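Local coordinates for protein alpha-pyrone synthesis polyketide synthase-like Pks18 (PDB 1TED) that probably makes tri- and tetraketide alpha-pyrones, as a homodimeric type III polyketide synthase that extends medium- and long-chain acyl-CoA starters with malonyl-CoA, at residues T31-E36 with Y188-P193; N180-A185 with A229-G234; I264-N269 with I273-S278. All coordinates share one frame; numbering follows the deposited sequence.

Contact 1: T31-E36 with Y188-P193; sequences TVAVIE and YVRAHP
Arg-190, in the last turn of helix 177-191, reaches across to Thr-31, next to strand 32-41, and so illustrates how a long side chain can tie the end of a helix to a neighbouring strand segment in the thiolase fold. Going along the helix end, O of Tyr-188 accepts a hydrogen bond from N of His-192 (2.8 Å), and Tyr-188 packs on Asn-187 of the second subunit. Val-189 points toward the strand and also packs on Ala-235 of the neighbouring strand 226-236. Arg-190 carries the contact. Its CA and CG lie 3.6 and 3.7 Å from CG2 of Thr-31, the two side chains sliding past each other in opposite directions. A bend at chi3 (65°) then swings the guanidinium over to the backbone: NE donates to Thr-31 O at 2.8 Å with an N-H...O angle of 160°. The acceptor sits at the guanidinium edge, in its plane, although NE itself stands above the plane of the carbonyl; NH2 adds a weak second bond to the same oxygen. The hydroxyl of Thr-31 takes no part, because its torsion turns OG1 to a hydrogen bond with Ser-236 O and leaves the methyl to Arg-190. CD of Arg-190 also passes over Ala-33, 4.4 Å from its CB. Ala-191 packs on Arg-190 of the second subunit. At His-192, where the chain leaves the helix, ND1 bonds weakly to Tyr-188 O, and CB of Ala-191 sits 3.8 Å above one face of the imidazole, offset toward its rim.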
loop_
_atom_site.group_PDB
_atom_site.type_symbol
_atom_site.label_atom_id
_atom_site.label_comp_id
_atom_site.label_asym_id
_atom_site.label_seq_id
_atom_site.Cartn_x
_atom_site.Cartn_y
_atom_site.Cartn_z
ATOM N N THR A 31 -15.676 -0.930 20.880
ATOM C CA THR A 31 -16.625 -0.777 19.788
ATOM C C THR A 31 -16.398 -1.819 18.679
ATOM O O THR A 31 -15.336 -2.435 18.599
ATOM C CB THR A 31 -16.495 0.626 19.178
ATOM O OG1 THR A 31 -17.561 0.837 18.254
ATOM C CG2 THR A 31 -15.165 0.773 18.441
ATOM N N VAL A 32 -17.399 -2.005 17.824
ATOM C CA VAL A 32 -17.287 -2.946 16.720
ATOM C C VAL A 32 -17.416 -2.217 15.379
ATOM O O VAL A 32 -18.271 -1.341 15.225
ATOM C CB VAL A 32 -18.377 -4.021 16.804
ATOM C CG1 VAL A 32 -18.042 -5.157 15.848
ATOM C CG2 VAL A 32 -18.480 -4.552 18.231
ATOM N N ALA A 33 -16.571 -2.575 14.415
ATOM C CA ALA A 33 -16.608 -1.940 13.098
ATOM C C ALA A 33 -17.783 -2.470 12.290
ATOM O O ALA A 33 -18.053 -3.671 12.271
ATOM C CB ALA A 33 -15.307 -2.184 12.352
ATOM N N VAL A 34 -18.474 -1.554 11.622
ATOM C CA VAL A 34 -19.642 -1.877 10.821
ATOM C C VAL A 34 -19.562 -1.288 9.409
ATOM O O VAL A 34 -19.211 -0.125 9.233
ATOM C CB VAL A 34 -20.931 -1.339 11.523
ATOM C CG1 VAL A 34 -22.149 -1.452 10.600
ATOM C CG2 VAL A 34 -21.159 -2.106 12.813
ATOM N N ILE A 35 -19.864 -2.105 8.404
ATOM C CA ILE A 35 -19.885 -1.630 7.025
ATOM C C ILE A 35 -21.252 -0.968 6.952
ATOM O O ILE A 35 -22.269 -1.644 6.972
ATOM C CB ILE A 35 -19.843 -2.789 6.014
ATOM C CG1 ILE A 35 -18.488 -3.494 6.087
ATOM C CG2 ILE A 35 -20.123 -2.261 4.611
ATOM C CD1 ILE A 35 -18.473 -4.846 5.375
ATOM N N GLU A 36 -21.270 0.355 6.881
ATOM C CA GLU A 36 -22.518 1.091 6.873
ATOM C C GLU A 36 -22.984 1.475 5.477
ATOM O O GLU A 36 -24.153 1.794 5.265
ATOM C CB GLU A 36 -22.355 2.314 7.788
ATOM C CG GLU A 36 -21.729 1.886 9.106
ATOM C CD GLU A 36 -21.849 2.891 10.227
ATOM O OE1 GLU A 36 -21.369 4.031 10.065
ATOM O OE2 GLU A 36 -22.409 2.527 11.290
ATOM N N TYR A 188 -8.689 2.088 12.369
ATOM C CA TYR A 188 -8.856 3.537 12.409
ATOM C C TYR A 188 -10.138 3.946 13.115
ATOM O O TYR A 188 -10.130 4.740 14.051
ATOM C CB TYR A 188 -8.862 4.115 10.990
ATOM C CG TYR A 188 -9.195 5.591 10.958
ATOM C CD1 TYR A 188 -8.227 6.558 11.243
ATOM C CD2 TYR A 188 -10.498 6.019 10.711
ATOM C CE1 TYR A 188 -8.554 7.916 11.285
ATOM C CE2 TYR A 188 -10.833 7.367 10.750
ATOM C CZ TYR A 188 -9.863 8.309 11.037
ATOM O OH TYR A 188 -10.210 9.635 11.075
ATOM N N VAL A 189 -11.240 3.382 12.649
ATOM C CA VAL A 189 -12.558 3.678 13.176
ATOM C C VAL A 189 -12.732 3.312 14.652
ATOM O O VAL A 189 -13.381 4.037 15.406
ATOM C CB VAL A 189 -13.611 2.986 12.277
ATOM C CG1 VAL A 189 -14.732 2.429 13.085
ATOM C CG2 VAL A 189 -14.130 3.981 11.236
ATOM N N ARG A 190 -12.140 2.202 15.078
ATOM C CA ARG A 190 -12.273 1.795 16.468
ATOM C C ARG A 190 -11.358 2.626 17.361
ATOM O O ARG A 190 -11.609 2.772 18.555
ATOM C CB ARG A 190 -11.985 0.291 16.602
ATOM C CG ARG A 190 -12.971 -0.560 15.772
ATOM C CD ARG A 190 -12.690 -2.052 15.838
ATOM N NE ARG A 190 -12.890 -2.579 17.182
ATOM C CZ ARG A 190 -11.907 -2.955 17.987
ATOM N NH1 ARG A 190 -10.648 -2.867 17.578
ATOM N NH2 ARG A 190 -12.179 -3.401 19.203
ATOM N N ALA A 191 -10.306 3.184 16.776
ATOM C CA ALA A 191 -9.377 4.024 17.524
ATOM C C ALA A 191 -9.948 5.445 17.633
ATOM O O ALA A 191 -9.755 6.115 18.643
ATOM C CB ALA A 191 -8.016 4.048 16.838
ATOM N N HIS A 192 -10.638 5.891 16.582
ATOM C CA HIS A 192 -11.281 7.210 16.548
ATOM C C HIS A 192 -12.769 7.000 16.225
ATOM O O HIS A 192 -13.208 7.205 15.092
ATOM C CB HIS A 192 -10.649 8.100 15.479
ATOM C CG HIS A 192 -9.153 8.078 15.486
ATOM N ND1 HIS A 192 -8.417 7.272 14.644
ATOM C CD2 HIS A 192 -8.256 8.732 16.259
ATOM C CE1 HIS A 192 -7.133 7.428 14.899
ATOM N NE2 HIS A 192 -7.008 8.309 15.876
ATOM N N PRO A 193 -13.557 6.589 17.231
ATOM C CA PRO A 193 -15.001 6.302 17.215
ATOM C C PRO A 193 -15.937 7.344 16.581
ATOM O O PRO A 193 -17.078 7.028 16.249
ATOM C CB PRO A 193 -15.331 6.105 18.696
ATOM C CG PRO A 193 -14.056 5.651 19.279
ATOM C CD PRO A 193 -13.032 6.507 18.604
#

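Contact 2: N180-A185 with A229-G234; sequences NALGTA and AALVIG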
loop_
_atom_site.group_PDB
_atom_site.type_symbol
_atom_site.label_atom_id
_atom_site.label_comp_id
_atom_site.label_asym_id
_atom_site.label_seq_id
_atom_site.Cartn_x
_atom_site.Cartn_y
_atom_site.Cartn_z
ATOM N N ASN A 180 -7.235 -6.572 3.595
ATOM C CA ASN A 180 -6.134 -5.811 4.199
ATOM C C ASN A 180 -6.594 -4.363 4.343
ATOM O O ASN A 180 -6.344 -3.710 5.361
ATOM C CB ASN A 180 -4.878 -5.845 3.311
ATOM C CG ASN A 180 -4.344 -7.256 3.086
ATOM O OD1 ASN A 180 -3.671 -7.831 3.945
ATOM N ND2 ASN A 180 -4.648 -7.820 1.924
ATOM N N ALA A 181 -7.274 -3.874 3.307
ATOM C CA ALA A 181 -7.785 -2.512 3.288
ATOM C C ALA A 181 -8.842 -2.337 4.385
ATOM O O ALA A 181 -8.773 -1.405 5.193
ATOM C CB ALA A 181 -8.377 -2.201 1.906
ATOM N N LEU A 182 -9.812 -3.248 4.415
ATOM C CA LEU A 182 -10.875 -3.214 5.407
ATOM C C LEU A 182 -10.323 -3.232 6.827
ATOM O O LEU A 182 -10.839 -2.542 7.708
ATOM C CB LEU A 182 -11.814 -4.405 5.217
ATOM C CG LEU A 182 -12.949 -4.522 6.232
ATOM C CD1 LEU A 182 -13.729 -3.215 6.289
ATOM C CD2 LEU A 182 -13.865 -5.677 5.838
ATOM N N GLY A 183 -9.280 -4.029 7.047
ATOM C CA GLY A 183 -8.684 -4.115 8.372
ATOM C C GLY A 183 -8.098 -2.791 8.823
ATOM O O GLY A 183 -8.115 -2.449 10.007
ATOM N N THR A 184 -7.582 -2.038 7.857
ATOM C CA THR A 184 -6.987 -0.741 8.117
ATOM C C THR A 184 -8.078 0.245 8.548
ATOM O O THR A 184 -7.902 1.014 9.495
ATOM C CB THR A 184 -6.277 -0.234 6.848
ATOM O OG1 THR A 184 -5.268 -1.185 6.476
ATOM C CG2 THR A 184 -5.624 1.116 7.080
ATOM N N ALA A 185 -9.209 0.202 7.854
ATOM C CA ALA A 185 -10.338 1.076 8.164
ATOM C C ALA A 185 -10.920 0.688 9.513
ATOM O O ALA A 185 -11.407 1.531 10.258
ATOM C CB ALA A 185 -11.418 0.949 7.079
ATOM N N ALA A 229 -15.363 -1.294 -6.218
ATOM C CA ALA A 229 -16.231 -1.446 -5.067
ATOM C C ALA A 229 -15.722 -0.550 -3.952
ATOM O O ALA A 229 -14.523 -0.293 -3.844
ATOM C CB ALA A 229 -16.270 -2.904 -4.601
ATOM N N ALA A 230 -16.643 -0.081 -3.122
ATOM C CA ALA A 230 -16.283 0.798 -2.029
ATOM C C ALA A 230 -17.083 0.451 -0.781
ATOM O O ALA A 230 -18.205 -0.039 -0.868
ATOM C CB ALA A 230 -16.532 2.263 -2.433
ATOM N N LEU A 231 -16.485 0.700 0.380
ATOM C CA LEU A 231 -17.143 0.439 1.656
ATOM C C LEU A 231 -16.998 1.685 2.519
ATOM O O LEU A 231 -15.992 2.384 2.434
ATOM C CB LEU A 231 -16.470 -0.723 2.393
ATOM C CG LEU A 231 -16.315 -2.067 1.696
ATOM C CD1 LEU A 231 -15.444 -2.959 2.571
ATOM C CD2 LEU A 231 -17.680 -2.700 1.457
ATOM N N VAL A 232 -18.006 1.970 3.330
ATOM C CA VAL A 232 -17.937 3.098 4.244
ATOM C C VAL A 232 -18.010 2.451 5.621
ATOM O O VAL A 232 -19.002 1.818 5.962
ATOM C CB VAL A 232 -19.113 4.087 4.059
ATOM C CG1 VAL A 232 -18.999 5.227 5.077
ATOM C CG2 VAL A 232 -19.098 4.648 2.644
ATOM N N ILE A 233 -16.941 2.607 6.392
ATOM C CA ILE A 233 -16.832 2.009 7.719
ATOM C C ILE A 233 -17.007 3.014 8.855
ATOM O O ILE A 233 -16.617 4.179 8.747
ATOM C CB ILE A 233 -15.443 1.329 7.881
ATOM C CG1 ILE A 233 -15.097 0.545 6.613
ATOM C CG2 ILE A 233 -15.428 0.425 9.095
ATOM C CD1 ILE A 233 -16.143 -0.481 6.189
ATOM N N GLY A 234 -17.594 2.541 9.949
ATOM C CA GLY A 234 -17.796 3.375 11.115
ATOM C C GLY A 234 -17.770 2.505 12.357
ATOM O O GLY A 234 -17.962 1.293 12.272
#
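No planar side chain meets another across this contact: Leu-182 and Ala-185 of the helix touch Leu-231 and Ile-233 of the strand through aliphatic carbons. The flat group that deserves attention is the backbone carbonyl of Asn-180, within the helix. Its oxygen is reached from opposite faces of the carbonyl plane, by Thr-184 N at 3.2 Å and by Thr-184 OG1 at 3.0 Å. The hydroxyl donates from a position tilted out of that plane, so a buried polar side chain is satisfied by its own helix on the side turned from the strand.

Across the gap, CD1 of Leu-182 takes part in two of the three side-chain contacts. With CG anti to the backbone N (chi1 178°), the leucine leans toward the strand and sets this methyl 3.6 Å from CD1 of Ile-233 and 4.1 Å from CD1 of Leu-231. The side chains of Leu-182 and Ile-233 cross at about a right angle, the leucine methyl lying against the CG1-CD1 arm of the isoleucine. Here a helix lies on a beta-sheet in the layered alpha/beta architecture of the thiolase fold, its short segment running 28° from the strand direction with the axes 9.5 Å apart. At Ala-185, which has only a methyl, the backbones come closer: its CB presses on CG1 of Ile-233 at 3.7 Å, and CA to CA this pair stands at 6.6 Å, against 8.2 Å for Leu-182 and Leu-231. Ala-185 also packs on Ala-197 and Val-199 of strand 196-204, next in the sheet, while Leu-231 extends the apolar layer to Ile-353 of helix 349-361. From the other face of the strand, Ala-230 and Val-232 pack against helix 102-125, which sandwiches the sheet between helices.

Contact 3: I264-N269 with I273-S278; sequences IVLGVN and ITCELS. With MYR (myristic acid), chain E.
Strands 264-269 and 272-277 form an antiparallel beta hairpin in which Val-265 with Glu-276 and Gly-267 with Thr-274 are the hydrogen-bonded pairs, each joined by two nearly straight N-H...O bonds (158° to 167°). Between them lies the non-hydrogen-bonded pair Leu-266 and Cys-275, CD2 of the leucine 3.6 Å from CB of the cysteine. On the same face Ile-264 and Leu-277 lie side by side and point the same way, CG1 of Ile-264 4.0 Å from CD2 of Leu-277. The acyl chain of myristic acid ends here: its C13 is 3.7 Å from CB of Cys-275, and its C14 is 3.8 Å from CG2 of Ile-273.

The face of Val-265, Thr-274 and Glu-276 is more polar. Glu-276 runs out extended beyond CG, placing its OE1 3.4 Å from CG1 of Val-265. Neighbouring Asn-269 brings ND2 to the Thr-274 methyl and donates to a water, which bonds weakly to Glu-276 OE2.

Ile-264 and Thr-274 each come, side chain to side chain, within about 6 Å of Cys-175, the probable nucleophile, and His-221, a likely substrate ligand, respectively. Both faces touch the second subunit, whose Arg-103 bonds to Asn-269 OD1 but pairs only weakly with Glu-276. The hairpin thus offers hydrocarbon to the fatty acid, consistent with lining the substrate tunnel, and the nearby arginine would be expected to favour a charged Glu-276.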
loop_
_atom_site.group_PDB
_atom_site.type_symbol
_atom_site.label_atom_id
_atom_site.label_comp_id
_atom_site.label_asym_id
_atom_site.label_seq_id
_atom_site.Cartn_x
_atom_site.Cartn_y
_atom_site.Cartn_z
ATOM N N ILE A 264 0.851 -17.453 -5.937
ATOM C CA ILE A 264 0.334 -16.272 -6.628
ATOM C C ILE A 264 1.474 -15.276 -6.792
ATOM O O ILE A 264 1.928 -14.672 -5.819
ATOM C CB ILE A 264 -0.819 -15.599 -5.826
ATOM C CG1 ILE A 264 -1.988 -16.573 -5.683
ATOM C CG2 ILE A 264 -1.265 -14.302 -6.524
ATOM C CD1 ILE A 264 -3.079 -16.118 -4.731
ATOM N N VAL A 265 1.942 -15.113 -8.023
ATOM C CA VAL A 265 3.039 -14.206 -8.290
ATOM C C VAL A 265 2.607 -13.011 -9.122
ATOM O O VAL A 265 2.036 -13.159 -10.202
ATOM C CB VAL A 265 4.185 -14.943 -9.003
ATOM C CG1 VAL A 265 5.271 -13.975 -9.404
ATOM C CG2 VAL A 265 4.757 -15.989 -8.085
ATOM N N LEU A 266 2.882 -11.820 -8.604
ATOM C CA LEU A 266 2.535 -10.589 -9.300
ATOM C C LEU A 266 3.819 -9.883 -9.698
ATOM O O LEU A 266 4.794 -9.883 -8.952
ATOM C CB LEU A 266 1.692 -9.677 -8.400
ATOM C CG LEU A 266 0.428 -10.320 -7.824
ATOM C CD1 LEU A 266 -0.357 -9.276 -7.019
ATOM C CD2 LEU A 266 -0.418 -10.885 -8.954
ATOM N N GLY A 267 3.822 -9.288 -10.882
ATOM C CA GLY A 267 5.015 -8.607 -11.338
ATOM C C GLY A 267 4.700 -7.528 -12.346
ATOM O O GLY A 267 3.575 -7.435 -12.834
ATOM N N VAL A 268 5.695 -6.712 -12.663
ATOM C CA VAL A 268 5.508 -5.642 -13.622
ATOM C C VAL A 268 6.355 -5.905 -14.865
ATOM O O VAL A 268 7.580 -5.949 -14.778
ATOM C CB VAL A 268 5.920 -4.270 -13.005
ATOM C CG1 VAL A 268 5.772 -3.167 -14.042
ATOM C CG2 VAL A 268 5.068 -3.962 -11.769
ATOM N N ASN A 269 5.713 -6.101 -16.014
ATOM C CA ASN A 269 6.452 -6.312 -17.253
ATOM C C ASN A 269 6.430 -5.035 -18.085
ATOM O O ASN A 269 5.577 -4.162 -17.891
ATOM C CB ASN A 269 5.856 -7.442 -18.093
ATOM C CG ASN A 269 6.077 -8.809 -17.486
ATOM O OD1 ASN A 269 7.114 -9.075 -16.873
ATOM N ND2 ASN A 269 5.101 -9.697 -17.671
ATOM N N ILE A 273 1.291 -5.165 -16.262
ATOM C CA ILE A 273 1.346 -5.919 -15.028
ATOM C C ILE A 273 0.805 -7.306 -15.349
ATOM O O ILE A 273 -0.042 -7.460 -16.229
ATOM C CB ILE A 273 0.475 -5.269 -13.940
ATOM C CG1 ILE A 273 1.067 -3.907 -13.550
ATOM C CG2 ILE A 273 0.380 -6.189 -12.734
ATOM C CD1 ILE A 273 0.156 -3.070 -12.695
ATOM N N THR A 274 1.305 -8.312 -14.645
ATOM C CA THR A 274 0.877 -9.671 -14.880
ATOM C C THR A 274 0.758 -10.445 -13.571
ATOM O O THR A 274 1.256 -10.012 -12.533
ATOM C CB THR A 274 1.874 -10.388 -15.800
ATOM O OG1 THR A 274 1.306 -11.624 -16.245
ATOM C CG2 THR A 274 3.176 -10.664 -15.056
ATOM N N CYS A 275 0.084 -11.588 -13.635
ATOM C CA CYS A 275 -0.095 -12.461 -12.484
ATOM C C CYS A 275 0.224 -13.884 -12.936
ATOM O O CYS A 275 -0.353 -14.375 -13.905
ATOM C CB CYS A 275 -1.534 -12.393 -11.976
ATOM S SG CYS A 275 -1.972 -13.667 -10.752
ATOM N N GLU A 276 1.154 -14.536 -12.251
ATOM C CA GLU A 276 1.528 -15.907 -12.593
ATOM C C GLU A 276 1.028 -16.845 -11.497
ATOM O O GLU A 276 1.442 -16.737 -10.338
ATOM C CB GLU A 276 3.051 -16.028 -12.747
ATOM C CG GLU A 276 3.619 -15.153 -13.863
ATOM C CD GLU A 276 5.110 -14.909 -13.713
ATOM O OE1 GLU A 276 5.639 -15.150 -12.603
ATOM O OE2 GLU A 276 5.749 -14.464 -14.693
ATOM N N LEU A 277 0.124 -17.749 -11.881
ATOM C CA LEU A 277 -0.472 -18.719 -10.967
ATOM C C LEU A 277 0.153 -20.102 -11.127
ATOM O O LEU A 277 0.436 -20.549 -12.243
ATOM C CB LEU A 277 -1.976 -18.801 -11.216
ATOM C CG LEU A 277 -2.714 -17.465 -11.096
ATOM C CD1 LEU A 277 -4.147 -17.620 -11.556
ATOM C CD2 LEU A 277 -2.650 -16.978 -9.656
ATOM N N SER A 278 0.367 -20.772 -10.002
ATOM C CA SER A 278 0.961 -22.099 -9.989
ATOM C C SER A 278 -0.078 -23.203 -10.196
ATOM O O SER A 278 -1.253 -23.044 -9.844
ATOM C CB SER A 278 1.680 -22.322 -8.659
ATOM O OG SER A 278 1.890 -23.703 -8.417
HETATM C C1 MYR E . -9.576 -10.357 -22.929
HETATM O O1 MYR E . -10.760 -10.258 -23.243
HETATM O O2 MYR E . -8.938 -11.348 -23.286
HETATM C C2 MYR E . -8.899 -9.261 -22.104
HETATM C C3 MYR E . -8.543 -9.768 -20.705
HETATM C C4 MYR E . -7.894 -8.664 -19.867
HETATM C C5 MYR E . -7.493 -9.175 -18.481
HETATM C C6 MYR E . -6.394 -10.240 -18.545
HETATM C C7 MYR E . -5.044 -9.674 -18.994
HETATM C C8 MYR E . -4.438 -8.724 -17.959
HETATM C C9 MYR E . -4.123 -9.442 -16.646
HETATM C C10 MYR E . -3.655 -8.449 -15.582
HETATM C C11 MYR E . -3.400 -9.156 -14.249
HETATM C C12 MYR E . -2.983 -8.158 -13.167
HETATM C C13 MYR E . -2.807 -8.869 -11.824
HETATM C C14 MYR E . -2.429 -7.879 -10.721
HETATM O O HOH W 1 5.864 -12.568 -17.404
#

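Contacts 1 and 2 are neighbours, their centres about 10 Å apart: both draw on helix 177-191, and their strands 32-41 and 226-236 adjoin in one sheet, bonded directly between Glu-36 N and Val-232 O at 2.9 Å. Along the chain their segments alternate, so the two interlock within the N-terminal chalcone synthase-type domain. Contact 3 follows later, in the C-terminal one, as a local hairpin whose centre is about 34 Å from that of contact 1 and 25 Å from that of contact 2, across the centre of the chain. Helix-on-sheet framework is thus separated from the acyl-binding region, yet all three contacts also reach the second subunit of the homodimer.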